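Long-range contacts in putative p22 protein (Leishmania major, PDB 1YQF), which is of unknown function but belongs to the MAM33 (mitochondrial glycoprotein) family and resembles human p32, a trimeric, largely mitochondrial protein: residues L27-R32 against M198-S203; A52-V56 against D66-S70; K69-E74 against Y165-G170; E74-Y80 against I94-Q100; N102-Q107 against I122-A128. All coordinates share one frame; numbering follows the deposited sequence.

Overall arrangement
Four of the five contacts involve one antiparallel sheet whose six strands follow sequence order. Interactions 2, 4 and 5 are strand pairs in series across it. Interaction 3 shares K69 and S70 with interaction 2 and E74 with interaction 4, brings helix 156-168 to the sheet, and closes a loop that holds interactions 4 and 5. The centres of interactions 2, 3 and 4 lie 9 to 10 Å apart, and that of interaction 5 about 10 Å from interaction 4. Interaction 1 stands apart, 38 to 47 Å from the others between centres, and joins helix 23-39 to helix 173-202, enclosing the rest along the chain. Interactions 1, 3, 4 and 5 meet other subunits, consistent with the trimer of p32 relatives.

Interaction 1: L27-R32 against M198-S203; sequences LADATR and MNKFAS
Segments 27-32 and 198-203 run nearly antiparallel, their short helical axes 8.4 Å apart at 157°, with A28 and A202 nearest each other, CA to CA 5.1 Å. This is a terminal helix pair: helix 23-39 lies against the end of helix 173-202, as in the coiled-coil-like pairing of p32 relatives. The small alanines permit the close approach. A202 CB reaches within 3.8 Å of L27 CD2 and also meets A28 CB. One turn along helix 23-39, T31 CG2 lies 3.8 Å from M198 SD, which also touches L27 CD1; the M198 side chain crosses both at about a right angle. On the second subunit, V162 packs against L27 and L158 against T31, so the pair is also a subunit interface. At the polar edge, N199 extends with CG trans to its backbone N (chi1 177°), which carries its amide across to helix 27-32. There N199 ND2 donates to T31 OG1 at 2.9 Å, a nearly straight bond of 164° in the amide plane.

Interaction 2: A52-V56 against D66-S70; sequences AGWQV and DLTKS
Q55 and T68 exchange two backbone hydrogen bonds, Q55 N to T68 O at 3.0 Å and T68 N to Q55 O at 3.1 Å, as a hydrogen-bonded pair of the antiparallel beta hairpin of strands 55-58 and 64-71. The next pair, V56 with L67, is non-hydrogen-bonded; beside it, L67 CA approaches Q55 O in a CA-H...O contact. V56 and L67 point their side chains the same way, and V56 CG2 meets L67 CD2 at 3.6 Å; both lean on F178 of helix 173-202. Just before the strand, the indole of W54 packs against strand 64-71, its CE3 3.6 Å from L67 CB. W54 CG sits trans to the carbonyl carbon (chi1 -59°), and the ring so placed also packs on L76 and V78 of strand 74-81. K69 passes over one ring face in an extended chain, while its ammonium goes on to R169 O. The aliphatic part makes a CH-pi contact, K69 CD 3.8 Å from the centroid of the W54 five-membered ring and 20° off its normal.

Interaction 3: K69-E74 against Y165-G170; sequences KSFEGE and YLEKRG
Segment 69-74 turns from strand 64-71 through a type I' turn, F71 to E74, and F71 faces R169 at the end of helix 156-168, where G170 completes a Schellman motif. R169, extended from CG to NE (chi3 180°), carries its guanidinium to E74 and grips the carboxylate side-on in a salt bridge, R169 NE to E74 OE1 at 2.8 Å and R169 NH2 to E74 OE2 at 3.2 Å, each oxygen using its syn lone pair and the planes 20° apart. Bonds from R169 NH1 to Y165 O and from R169 NH2 to S23 OG of the third subunit help hold the guanidinium between the Y165 ring and F71 CE2. R169 CG sits 3.9 Å from the F71 ring centroid in a CH-pi contact. K69 NZ donates to R169 O at 2.8 Å and, through a water, reaches K168 O; another water links E74 OE2 with Y165 OH. K168 pairs with D24 of the third subunit. Y165 and R169 pack on I98 of strand 92-99, and R169 also on L76 of strand 74-81.

Interaction 4: E74-Y80 against I94-Q100; sequences EDLVVRY and IFVYITQ
The carbonyl oxygen of D75 is gripped twice, by T99 N at 3.0 Å and by a water at 2.7 Å that also reaches T99 OG1, a hydroxyl further bonded to T105 of the next strand. The backbone pattern repeats at V77 with Y97, where Y97 N to V77 O is short at 2.7 Å and nearly straight (172°), and at R79 with F95. Strands 74-81 and 92-99 thus form an antiparallel beta hairpin at the middle of the six-stranded sheet. On one face L76 CG lies trans to its carbonyl carbon (chi1 -51°) and I98 CG1 likewise, which sets the two side chains alongside each other with L76 CD2 3.7 Å from I98 CG1; V78 CG1 touches I94 CD1, and L175 of helix 173-202 covers V78. The other face is mixed: R79 CB lies at the edge of the Y97 ring, 4.0 Å from CE1, and the R79 guanidinium goes on to a salt bridge with D66. The water that E74 OE2 shares with Y165 OH also accepts from Q100 NE2.

Interaction 5: N102-Q107 against I122-A128; sequences NGQTMQ and IRFYDEA
Backbone bonds pair T105 with Y125 and Q107 with R123, two hydrogen-bonded pairs of the antiparallel hairpin of strands 105-113 and 116-125; the straightest, Q107 N to R123 O at 2.8 Å, runs at 174°. M106 and F124 form the non-hydrogen-bonded pair between them. Side-chain bonds within segment 102-107 shape the turn into the strand: N102 OD1 accepts from Q104 N in an Asx turn, and T105 OG1 donates to G103 O at 3.0 Å and is also hydrogen-bonded to T99 OG1 of strand 92-99.

On the apolar face M106 and F124 run alongside each other, M106 CB 3.4 Å from F124 CE1; the sulfur stands oblique to the ring, 5.3 Å from its centroid, a Met-aromatic contact. M106 CG lies trans to its backbone N (chi1 -177°), and the bend at the last torsion brings CE beside the ring rim, 3.6 Å from F124 CZ. M106 also touches I122.

On the other face Q107 and R123 lie side by side, Q107 CB 3.9 Å from R123 CG, and R123 NH2 bonds to R142 O. The hairpin is thus divided: a polar face toward its own chain, and an apolar one where F201 and W194 of the third subunit meet F124, consistent with a role in trimer assembly.

Interaction 1: L27-R32 against M198-S203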
# COMPACT_ATOMS: atom_id res chain seq x y z
N LEU A 27 -10.66 20.49 26.95
CA LEU A 27 -10.25 20.33 25.56
C LEU A 27 -10.81 21.49 24.74
O LEU A 27 -10.11 22.07 23.93
CB LEU A 27 -10.72 18.99 24.99
CG LEU A 27 -10.33 18.69 23.53
CD1 LEU A 27 -8.83 18.62 23.35
CD2 LEU A 27 -10.98 17.41 23.03
N ALA A 28 -12.08 21.83 24.98
CA ALA A 28 -12.72 22.97 24.31
C ALA A 28 -11.94 24.27 24.52
O ALA A 28 -11.70 25.01 23.57
CB ALA A 28 -14.15 23.14 24.81
N ASP A 29 -11.56 24.53 25.77
CA ASP A 29 -10.77 25.71 26.12
C ASP A 29 -9.40 25.66 25.45
O ASP A 29 -8.88 26.69 25.02
CB ASP A 29 -10.56 25.80 27.64
CG ASP A 29 -11.86 25.86 28.41
OD1 ASP A 29 -12.96 26.14 27.89
OD2 ASP A 29 -11.82 25.62 29.64
N ALA A 30 -8.82 24.47 25.38
CA ALA A 30 -7.50 24.26 24.78
C ALA A 30 -7.50 24.50 23.27
O ALA A 30 -6.60 25.14 22.75
CB ALA A 30 -7.00 22.85 25.09
N THR A 31 -8.52 23.99 22.58
CA THR A 31 -8.62 24.18 21.13
C THR A 31 -8.98 25.63 20.82
O THR A 31 -8.46 26.20 19.86
CB THR A 31 -9.67 23.24 20.50
OG1 THR A 31 -10.92 23.34 21.21
CG2 THR A 31 -9.26 21.79 20.66
N ARG A 32 -9.84 26.22 21.64
CA ARG A 32 -10.25 27.61 21.50
C ARG A 32 -9.05 28.54 21.67
O ARG A 32 -8.92 29.53 20.94
CB ARG A 32 -11.34 27.96 22.52
CG ARG A 32 -11.79 29.42 22.49
CD ARG A 32 -12.99 29.72 23.38
NE ARG A 32 -12.72 29.44 24.79
CZ ARG A 32 -12.00 30.21 25.61
NH1 ARG A 32 -11.45 31.34 25.18
NH2 ARG A 32 -11.83 29.84 26.87
N MET A 198 -12.38 19.96 16.03
CA MET A 198 -12.16 19.28 17.30
C MET A 198 -12.84 20.05 18.42
O MET A 198 -13.33 19.45 19.38
CB MET A 198 -10.67 19.15 17.60
CG MET A 198 -10.41 18.50 18.94
SD MET A 198 -8.68 18.29 19.29
CE MET A 198 -8.39 16.71 18.53
N ASN A 199 -12.85 21.37 18.30
CA ASN A 199 -13.51 22.24 19.27
C ASN A 199 -15.01 21.97 19.30
O ASN A 199 -15.61 21.87 20.36
CB ASN A 199 -13.23 23.71 18.95
CG ASN A 199 -13.94 24.66 19.89
OD1 ASN A 199 -15.02 25.17 19.58
ND2 ASN A 199 -13.34 24.89 21.06
N LYS A 200 -15.59 21.84 18.11
CA LYS A 200 -16.99 21.46 17.94
C LYS A 200 -17.25 20.14 18.64
O LYS A 200 -18.26 19.96 19.33
CB LYS A 200 -17.31 21.32 16.45
CG LYS A 200 -18.71 20.81 16.12
CD LYS A 200 -18.91 20.78 14.61
CE LYS A 200 -20.27 20.23 14.22
NZ LYS A 200 -20.37 20.01 12.74
N PHE A 201 -16.32 19.21 18.46
CA PHE A 201 -16.38 17.88 19.06
C PHE A 201 -16.40 17.93 20.58
O PHE A 201 -17.09 17.14 21.22
CB PHE A 201 -15.19 17.04 18.59
CG PHE A 201 -15.56 15.66 18.19
CD1 PHE A 201 -16.11 15.43 16.94
CD2 PHE A 201 -15.38 14.60 19.06
CE1 PHE A 201 -16.46 14.15 16.56
CE2 PHE A 201 -15.73 13.32 18.67
CZ PHE A 201 -16.28 13.10 17.42
N ALA A 202 -15.63 18.86 21.14
CA ALA A 202 -15.48 19.02 22.58
C ALA A 202 -16.58 19.90 23.20
O ALA A 202 -16.65 20.03 24.42
CB ALA A 202 -14.11 19.59 22.89
N SER A 203 -17.42 20.50 22.36
CA SER A 203 -18.46 21.42 22.82
C SER A 203 -19.80 20.71 23.00
O SER A 203 -20.87 21.32 23.04
CB SER A 203 -18.59 22.58 21.84
OG SER A 203 -17.47 23.44 21.90
OXT SER A 203 -19.87 19.48 23.11

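Interaction 2: A52-V56 against D66-S70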
# COMPACT_ATOMS: atom_id res chain seq x y z
N ALA A 52 3.97 31.07 -14.30
CA ALA A 52 3.22 31.53 -15.47
C ALA A 52 2.55 30.39 -16.23
O ALA A 52 3.18 29.37 -16.53
CB ALA A 52 4.13 32.31 -16.39
N GLY A 53 1.27 30.57 -16.55
CA GLY A 53 0.51 29.61 -17.34
C GLY A 53 -0.33 28.65 -16.52
O GLY A 53 -1.47 28.34 -16.89
N TRP A 54 0.22 28.16 -15.41
CA TRP A 54 -0.44 27.13 -14.62
C TRP A 54 -1.68 27.65 -13.88
O TRP A 54 -1.75 28.82 -13.51
CB TRP A 54 0.53 26.50 -13.62
CG TRP A 54 1.74 25.87 -14.25
CD1 TRP A 54 2.95 26.45 -14.46
CD2 TRP A 54 1.85 24.53 -14.75
NE1 TRP A 54 3.81 25.57 -15.06
CE2 TRP A 54 3.16 24.38 -15.25
CE3 TRP A 54 0.97 23.45 -14.84
CZ2 TRP A 54 3.61 23.18 -15.82
CZ3 TRP A 54 1.42 22.26 -15.41
CH2 TRP A 54 2.73 22.14 -15.89
N GLN A 55 -2.64 26.75 -13.68
CA GLN A 55 -3.87 27.03 -12.96
C GLN A 55 -3.97 26.03 -11.81
O GLN A 55 -3.76 24.83 -12.00
CB GLN A 55 -5.08 26.88 -13.89
CG GLN A 55 -6.06 28.05 -13.88
CD GLN A 55 -7.06 27.98 -12.73
OE1 GLN A 55 -7.85 27.04 -12.64
NE2 GLN A 55 -7.04 28.98 -11.85
N VAL A 56 -4.27 26.52 -10.61
CA VAL A 56 -4.42 25.66 -9.43
C VAL A 56 -5.88 25.24 -9.28
O VAL A 56 -6.77 26.09 -9.28
CB VAL A 56 -3.96 26.37 -8.15
CG1 VAL A 56 -3.97 25.41 -6.96
CG2 VAL A 56 -2.58 26.98 -8.32
N ASP A 66 -4.15 19.88 -8.62
CA ASP A 66 -3.65 19.72 -9.97
C ASP A 66 -3.26 21.09 -10.51
O ASP A 66 -4.06 22.02 -10.47
CB ASP A 66 -4.72 19.12 -10.87
CG ASP A 66 -4.85 17.62 -10.71
OD1 ASP A 66 -4.28 17.06 -9.75
OD2 ASP A 66 -5.51 16.93 -11.51
N LEU A 67 -2.04 21.20 -11.02
CA LEU A 67 -1.62 22.36 -11.78
C LEU A 67 -1.78 21.99 -13.24
O LEU A 67 -1.13 21.06 -13.71
CB LEU A 67 -0.17 22.69 -11.48
CG LEU A 67 0.09 23.29 -10.10
CD1 LEU A 67 1.57 23.21 -9.76
CD2 LEU A 67 -0.39 24.72 -10.06
N THR A 68 -2.65 22.69 -13.96
CA THR A 68 -2.92 22.40 -15.37
C THR A 68 -2.46 23.53 -16.28
O THR A 68 -2.52 24.70 -15.92
CB THR A 68 -4.43 22.16 -15.59
OG1 THR A 68 -5.18 23.33 -15.22
CG2 THR A 68 -4.95 21.06 -14.66
N LYS A 69 -2.03 23.16 -17.48
CA LYS A 69 -1.58 24.12 -18.49
C LYS A 69 -1.37 23.41 -19.83
O LYS A 69 -1.00 22.24 -19.86
CB LYS A 69 -0.28 24.80 -18.04
CG LYS A 69 0.81 24.95 -19.10
CD LYS A 69 2.12 25.42 -18.50
CE LYS A 69 3.27 25.32 -19.49
NZ LYS A 69 4.59 25.60 -18.86
N SER A 70 -1.58 24.13 -20.93
CA SER A 70 -1.32 23.59 -22.26
C SER A 70 0.04 24.06 -22.77
O SER A 70 0.51 25.14 -22.43
CB SER A 70 -2.42 24.02 -23.24
OG SER A 70 -3.63 23.34 -22.95

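Interaction 3: K69-E74 against Y165-G170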
# COMPACT_ATOMS: atom_id res chain seq x y z
N LYS A 69 -2.03 23.16 -17.48
CA LYS A 69 -1.58 24.12 -18.49
C LYS A 69 -1.37 23.41 -19.83
O LYS A 69 -1.00 22.24 -19.86
CB LYS A 69 -0.28 24.80 -18.04
CG LYS A 69 0.81 24.95 -19.10
CD LYS A 69 2.12 25.42 -18.50
CE LYS A 69 3.27 25.32 -19.49
NZ LYS A 69 4.59 25.60 -18.86
N SER A 70 -1.58 24.13 -20.93
CA SER A 70 -1.32 23.59 -22.26
C SER A 70 0.04 24.06 -22.77
O SER A 70 0.51 25.14 -22.43
CB SER A 70 -2.42 24.02 -23.24
OG SER A 70 -3.63 23.34 -22.95
N PHE A 71 0.67 23.22 -23.59
CA PHE A 71 1.99 23.50 -24.15
C PHE A 71 2.17 22.74 -25.46
O PHE A 71 2.41 21.53 -25.45
CB PHE A 71 3.08 23.11 -23.16
CG PHE A 71 4.48 23.31 -23.68
CD1 PHE A 71 5.11 24.54 -23.55
CD2 PHE A 71 5.17 22.27 -24.29
CE1 PHE A 71 6.40 24.73 -24.03
CE2 PHE A 71 6.46 22.45 -24.77
CZ PHE A 71 7.07 23.69 -24.65
N GLU A 72 2.07 23.45 -26.59
CA GLU A 72 2.25 22.86 -27.92
C GLU A 72 1.26 21.72 -28.20
O GLU A 72 1.64 20.67 -28.72
CB GLU A 72 3.70 22.36 -28.11
CG GLU A 72 4.79 23.27 -27.56
CD GLU A 72 4.88 24.62 -28.25
OE1 GLU A 72 4.22 24.83 -29.29
OE2 GLU A 72 5.63 25.48 -27.74
N GLY A 73 -0.00 21.93 -27.83
CA GLY A 73 -1.04 20.93 -28.03
C GLY A 73 -1.12 19.84 -26.95
O GLY A 73 -2.08 19.08 -26.91
N GLU A 74 -0.10 19.77 -26.09
CA GLU A 74 -0.06 18.79 -25.01
C GLU A 74 -0.84 19.29 -23.80
O GLU A 74 -0.79 20.47 -23.48
CB GLU A 74 1.39 18.53 -24.59
CG GLU A 74 2.29 17.99 -25.70
CD GLU A 74 3.77 18.05 -25.33
OE1 GLU A 74 4.09 18.50 -24.21
OE2 GLU A 74 4.60 17.64 -26.16
N TYR A 165 13.71 18.24 -21.18
CA TYR A 165 12.41 18.14 -21.81
C TYR A 165 11.30 18.58 -20.85
O TYR A 165 10.39 19.31 -21.23
CB TYR A 165 12.20 16.70 -22.29
CG TYR A 165 10.79 16.31 -22.65
CD1 TYR A 165 9.92 15.81 -21.69
CD2 TYR A 165 10.33 16.40 -23.96
CE1 TYR A 165 8.63 15.43 -22.01
CE2 TYR A 165 9.05 16.02 -24.30
CZ TYR A 165 8.20 15.53 -23.32
OH TYR A 165 6.92 15.15 -23.65
N LEU A 166 11.40 18.15 -19.59
CA LEU A 166 10.43 18.54 -18.57
C LEU A 166 10.57 20.02 -18.24
O LEU A 166 9.58 20.72 -18.09
CB LEU A 166 10.62 17.69 -17.31
CG LEU A 166 10.08 16.26 -17.36
CD1 LEU A 166 10.57 15.47 -16.16
CD2 LEU A 166 8.57 16.24 -17.41
N GLU A 167 11.82 20.49 -18.16
CA GLU A 167 12.13 21.88 -17.84
C GLU A 167 11.54 22.87 -18.84
O GLU A 167 11.03 23.93 -18.45
CB GLU A 167 13.65 22.07 -17.77
CG GLU A 167 14.09 23.47 -17.37
CD GLU A 167 15.60 23.58 -17.22
OE1 GLU A 167 16.17 22.86 -16.38
OE2 GLU A 167 16.21 24.40 -17.95
N LYS A 168 11.61 22.53 -20.14
CA LYS A 168 11.05 23.37 -21.20
C LYS A 168 9.55 23.61 -20.98
O LYS A 168 9.03 24.66 -21.32
CB LYS A 168 11.25 22.71 -22.57
CG LYS A 168 12.70 22.70 -23.08
CD LYS A 168 12.79 22.12 -24.50
CE LYS A 168 14.23 21.96 -24.96
NZ LYS A 168 14.34 21.32 -26.30
N ARG A 169 8.88 22.61 -20.41
CA ARG A 169 7.44 22.66 -20.16
C ARG A 169 7.02 23.29 -18.82
O ARG A 169 5.87 23.14 -18.40
CB ARG A 169 6.87 21.25 -20.25
CG ARG A 169 6.83 20.74 -21.66
CD ARG A 169 6.69 19.24 -21.79
NE ARG A 169 6.66 18.84 -23.19
CZ ARG A 169 7.69 18.90 -24.02
NH1 ARG A 169 8.88 19.33 -23.62
NH2 ARG A 169 7.53 18.51 -25.28
N GLY A 170 7.93 23.98 -18.15
CA GLY A 170 7.62 24.63 -16.88
C GLY A 170 7.77 23.75 -15.66
O GLY A 170 7.54 24.20 -14.54
O HOH W 1 7.02 26.04 -20.45
O HOH W 2 5.72 15.17 -25.86

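Interaction 4: E74-Y80 against I94-Q100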
# COMPACT_ATOMS: atom_id res chain seq x y z
N GLU A 74 -0.10 19.77 -26.09
CA GLU A 74 -0.06 18.79 -25.01
C GLU A 74 -0.84 19.29 -23.80
O GLU A 74 -0.79 20.47 -23.48
CB GLU A 74 1.39 18.53 -24.59
CG GLU A 74 2.29 17.99 -25.70
CD GLU A 74 3.77 18.05 -25.33
OE1 GLU A 74 4.09 18.50 -24.21
OE2 GLU A 74 4.60 17.64 -26.16
N ASP A 75 -1.55 18.39 -23.13
CA ASP A 75 -2.21 18.71 -21.87
C ASP A 75 -1.31 18.29 -20.71
O ASP A 75 -1.10 17.11 -20.47
CB ASP A 75 -3.56 17.98 -21.77
CG ASP A 75 -4.55 18.46 -22.82
OD1 ASP A 75 -4.43 19.55 -23.41
OD2 ASP A 75 -5.52 17.73 -23.09
N LEU A 76 -0.78 19.28 -19.99
CA LEU A 76 0.10 19.02 -18.85
C LEU A 76 -0.67 19.07 -17.53
O LEU A 76 -1.54 19.92 -17.35
CB LEU A 76 1.26 20.02 -18.81
CG LEU A 76 2.06 20.21 -20.10
CD1 LEU A 76 3.10 21.31 -19.92
CD2 LEU A 76 2.74 18.92 -20.52
N VAL A 77 -0.34 18.15 -16.63
CA VAL A 77 -0.90 18.15 -15.28
C VAL A 77 0.20 17.81 -14.29
O VAL A 77 0.87 16.79 -14.43
CB VAL A 77 -2.05 17.13 -15.14
CG1 VAL A 77 -2.58 17.10 -13.72
CG2 VAL A 77 -3.19 17.45 -16.12
N VAL A 78 0.38 18.66 -13.28
CA VAL A 78 1.30 18.38 -12.19
C VAL A 78 0.46 18.20 -10.93
O VAL A 78 -0.15 19.15 -10.44
CB VAL A 78 2.31 19.52 -11.98
CG1 VAL A 78 3.25 19.20 -10.82
CG2 VAL A 78 3.11 19.77 -13.26
N ARG A 79 0.44 16.98 -10.42
CA ARG A 79 -0.43 16.61 -9.31
C ARG A 79 0.38 16.42 -8.04
O ARG A 79 1.44 15.81 -8.05
CB ARG A 79 -1.18 15.33 -9.65
CG ARG A 79 -2.03 14.77 -8.52
CD ARG A 79 -2.96 13.67 -8.97
NE ARG A 79 -3.96 14.14 -9.93
CZ ARG A 79 -4.70 13.35 -10.70
NH1 ARG A 79 -4.56 12.04 -10.64
NH2 ARG A 79 -5.59 13.87 -11.54
N TYR A 80 -0.14 16.94 -6.94
CA TYR A 80 0.50 16.78 -5.63
C TYR A 80 -0.53 16.81 -4.52
O TYR A 80 -1.68 17.20 -4.73
CB TYR A 80 1.52 17.89 -5.39
CG TYR A 80 0.92 19.28 -5.38
CD1 TYR A 80 0.57 19.91 -6.57
CD2 TYR A 80 0.70 19.96 -4.19
CE1 TYR A 80 0.01 21.18 -6.57
CE2 TYR A 80 0.15 21.23 -4.18
CZ TYR A 80 -0.19 21.84 -5.37
OH TYR A 80 -0.74 23.10 -5.38
N ILE A 94 5.65 14.75 -6.57
CA ILE A 94 4.73 15.23 -7.61
C ILE A 94 4.64 14.22 -8.75
O ILE A 94 5.58 13.49 -9.03
CB ILE A 94 5.16 16.62 -8.16
CG1 ILE A 94 6.52 16.56 -8.85
CG2 ILE A 94 5.17 17.64 -7.03
CD1 ILE A 94 6.94 17.87 -9.50
N PHE A 95 3.48 14.22 -9.40
CA PHE A 95 3.23 13.34 -10.53
C PHE A 95 2.91 14.22 -11.73
O PHE A 95 1.92 14.93 -11.72
CB PHE A 95 2.10 12.38 -10.19
CG PHE A 95 2.40 11.55 -8.98
CD1 PHE A 95 2.09 12.03 -7.71
CD2 PHE A 95 3.05 10.33 -9.10
CE1 PHE A 95 2.40 11.28 -6.58
CE2 PHE A 95 3.36 9.59 -7.98
CZ PHE A 95 3.03 10.06 -6.71
N VAL A 96 3.79 14.18 -12.72
CA VAL A 96 3.66 15.01 -13.92
C VAL A 96 3.06 14.18 -15.04
O VAL A 96 3.61 13.15 -15.41
CB VAL A 96 5.03 15.56 -14.37
CG1 VAL A 96 4.88 16.47 -15.57
CG2 VAL A 96 5.72 16.29 -13.23
N TYR A 97 1.94 14.63 -15.59
CA TYR A 97 1.29 13.94 -16.70
C TYR A 97 1.38 14.78 -17.97
O TYR A 97 1.09 15.97 -17.95
CB TYR A 97 -0.17 13.64 -16.36
CG TYR A 97 -0.35 12.85 -15.08
CD1 TYR A 97 -0.41 13.49 -13.85
CD2 TYR A 97 -0.45 11.46 -15.10
CE1 TYR A 97 -0.57 12.77 -12.67
CE2 TYR A 97 -0.60 10.73 -13.92
CZ TYR A 97 -0.67 11.40 -12.71
OH TYR A 97 -0.83 10.70 -11.54
N ILE A 98 1.79 14.15 -19.06
CA ILE A 98 1.87 14.80 -20.36
C ILE A 98 1.01 13.98 -21.30
O ILE A 98 1.36 12.86 -21.66
CB ILE A 98 3.34 14.85 -20.85
CG1 ILE A 98 4.22 15.57 -19.82
CG2 ILE A 98 3.43 15.55 -22.21
CD1 ILE A 98 5.68 15.70 -20.22
N THR A 99 -0.13 14.54 -21.70
CA THR A 99 -1.09 13.83 -22.53
C THR A 99 -1.09 14.38 -23.96
O THR A 99 -1.27 15.58 -24.18
CB THR A 99 -2.50 13.93 -21.91
OG1 THR A 99 -2.55 13.19 -20.69
CG2 THR A 99 -3.55 13.26 -22.81
N GLN A 100 -0.90 13.49 -24.92
CA GLN A 100 -0.91 13.85 -26.34
C GLN A 100 -2.35 13.98 -26.83
O GLN A 100 -3.30 13.64 -26.13
CB GLN A 100 -0.18 12.78 -27.16
CG GLN A 100 1.28 12.54 -26.77
CD GLN A 100 2.20 13.72 -27.04
OE1 GLN A 100 1.85 14.63 -27.79
NE2 GLN A 100 3.37 13.70 -26.43
O HOH W 2 5.72 15.17 -25.86
O HOH W 3 -2.00 15.13 -18.84

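Interaction 5: N102-Q107 against I122-A128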
# COMPACT_ATOMS: atom_id res chain seq x y z
N ASN A 102 -3.83 12.23 -29.13
CA ASN A 102 -4.41 10.89 -29.24
C ASN A 102 -4.70 10.19 -27.89
O ASN A 102 -5.24 9.08 -27.88
CB ASN A 102 -3.54 10.00 -30.13
CG ASN A 102 -2.30 9.48 -29.42
OD1 ASN A 102 -1.75 10.13 -28.52
ND2 ASN A 102 -1.83 8.31 -29.83
N GLY A 103 -4.32 10.82 -26.78
CA GLY A 103 -4.62 10.29 -25.46
C GLY A 103 -3.44 9.64 -24.74
O GLY A 103 -3.45 9.53 -23.51
N GLN A 104 -2.44 9.20 -25.50
CA GLN A 104 -1.23 8.59 -24.94
C GLN A 104 -0.60 9.54 -23.92
O GLN A 104 -0.44 10.73 -24.20
CB GLN A 104 -0.22 8.25 -26.04
CG GLN A 104 0.51 6.92 -25.83
CD GLN A 104 1.49 6.58 -26.96
OE1 GLN A 104 2.15 5.55 -26.91
NE2 GLN A 104 1.58 7.45 -27.96
N THR A 105 -0.24 9.02 -22.74
CA THR A 105 0.17 9.86 -21.61
C THR A 105 1.45 9.39 -20.92
O THR A 105 1.56 8.24 -20.51
CB THR A 105 -0.96 9.90 -20.55
OG1 THR A 105 -2.11 10.58 -21.08
CG2 THR A 105 -0.55 10.73 -19.34
N MET A 106 2.40 10.30 -20.76
CA MET A 106 3.59 10.05 -19.97
C MET A 106 3.34 10.47 -18.53
O MET A 106 2.76 11.52 -18.29
CB MET A 106 4.77 10.86 -20.50
CG MET A 106 6.09 10.58 -19.75
SD MET A 106 7.33 11.85 -20.01
CE MET A 106 7.89 11.44 -21.62
N GLN A 107 3.81 9.66 -17.59
CA GLN A 107 3.78 10.00 -16.18
C GLN A 107 5.21 10.03 -15.66
O GLN A 107 5.92 9.03 -15.76
CB GLN A 107 2.96 8.97 -15.40
CG GLN A 107 2.81 9.29 -13.91
CD GLN A 107 2.22 8.14 -13.11
OE1 GLN A 107 1.21 7.55 -13.49
NE2 GLN A 107 2.85 7.83 -11.99
N ILE A 122 9.54 7.03 -14.91
CA ILE A 122 8.90 7.46 -16.16
C ILE A 122 8.19 6.26 -16.76
O ILE A 122 8.80 5.21 -16.98
CB ILE A 122 9.93 7.97 -17.17
CG1 ILE A 122 10.79 9.08 -16.57
CG2 ILE A 122 9.21 8.46 -18.44
CD1 ILE A 122 11.95 9.45 -17.45
N ARG A 123 6.90 6.43 -17.06
CA ARG A 123 6.09 5.36 -17.62
C ARG A 123 5.03 5.94 -18.55
O ARG A 123 4.75 7.13 -18.50
CB ARG A 123 5.42 4.59 -16.48
CG ARG A 123 4.40 5.41 -15.72
CD ARG A 123 3.84 4.71 -14.54
NE ARG A 123 3.09 3.53 -14.95
CZ ARG A 123 2.45 2.71 -14.12
NH1 ARG A 123 2.47 2.92 -12.81
NH2 ARG A 123 1.79 1.67 -14.60
N PHE A 124 4.43 5.10 -19.38
CA PHE A 124 3.43 5.55 -20.35
C PHE A 124 2.14 4.75 -20.25
O PHE A 124 2.13 3.61 -19.78
CB PHE A 124 3.98 5.42 -21.76
CG PHE A 124 5.13 6.32 -22.05
CD1 PHE A 124 4.93 7.66 -22.34
CD2 PHE A 124 6.43 5.82 -22.04
CE1 PHE A 124 6.00 8.49 -22.62
CE2 PHE A 124 7.50 6.65 -22.32
CZ PHE A 124 7.29 7.99 -22.61
N TYR A 125 1.04 5.37 -20.70
CA TYR A 125 -0.28 4.75 -20.75
C TYR A 125 -0.93 5.09 -22.10
O TYR A 125 -0.73 6.18 -22.63
CB TYR A 125 -1.19 5.29 -19.65
CG TYR A 125 -0.66 5.18 -18.23
CD1 TYR A 125 -0.92 4.06 -17.46
CD2 TYR A 125 0.05 6.23 -17.65
CE1 TYR A 125 -0.46 3.97 -16.15
CE2 TYR A 125 0.50 6.15 -16.35
CZ TYR A 125 0.25 5.02 -15.60
OH TYR A 125 0.71 4.95 -14.30
N ASP A 126 -1.74 4.17 -22.63
CA ASP A 126 -2.41 4.40 -23.91
C ASP A 126 -3.47 5.49 -23.82
O ASP A 126 -3.70 6.21 -24.79
CB ASP A 126 -3.05 3.11 -24.42
CG ASP A 126 -2.03 2.08 -24.86
OD1 ASP A 126 -0.89 2.38 -25.28
OD2 ASP A 126 -2.34 0.87 -24.81
N GLU A 127 -4.11 5.63 -22.65
CA GLU A 127 -5.17 6.62 -22.47
C GLU A 127 -5.03 7.44 -21.19
O GLU A 127 -4.56 6.96 -20.16
CB GLU A 127 -6.54 5.94 -22.53
CG GLU A 127 -6.81 4.91 -21.44
CD GLU A 127 -8.13 4.20 -21.63
OE1 GLU A 127 -8.34 3.60 -22.71
OE2 GLU A 127 -8.97 4.24 -20.69
N ALA A 128 -5.47 8.70 -21.29
CA ALA A 128 -5.40 9.67 -20.20
C ALA A 128 -6.12 9.25 -18.91
O ALA A 128 -5.59 9.44 -17.83
CB ALA A 128 -5.94 11.02 -20.68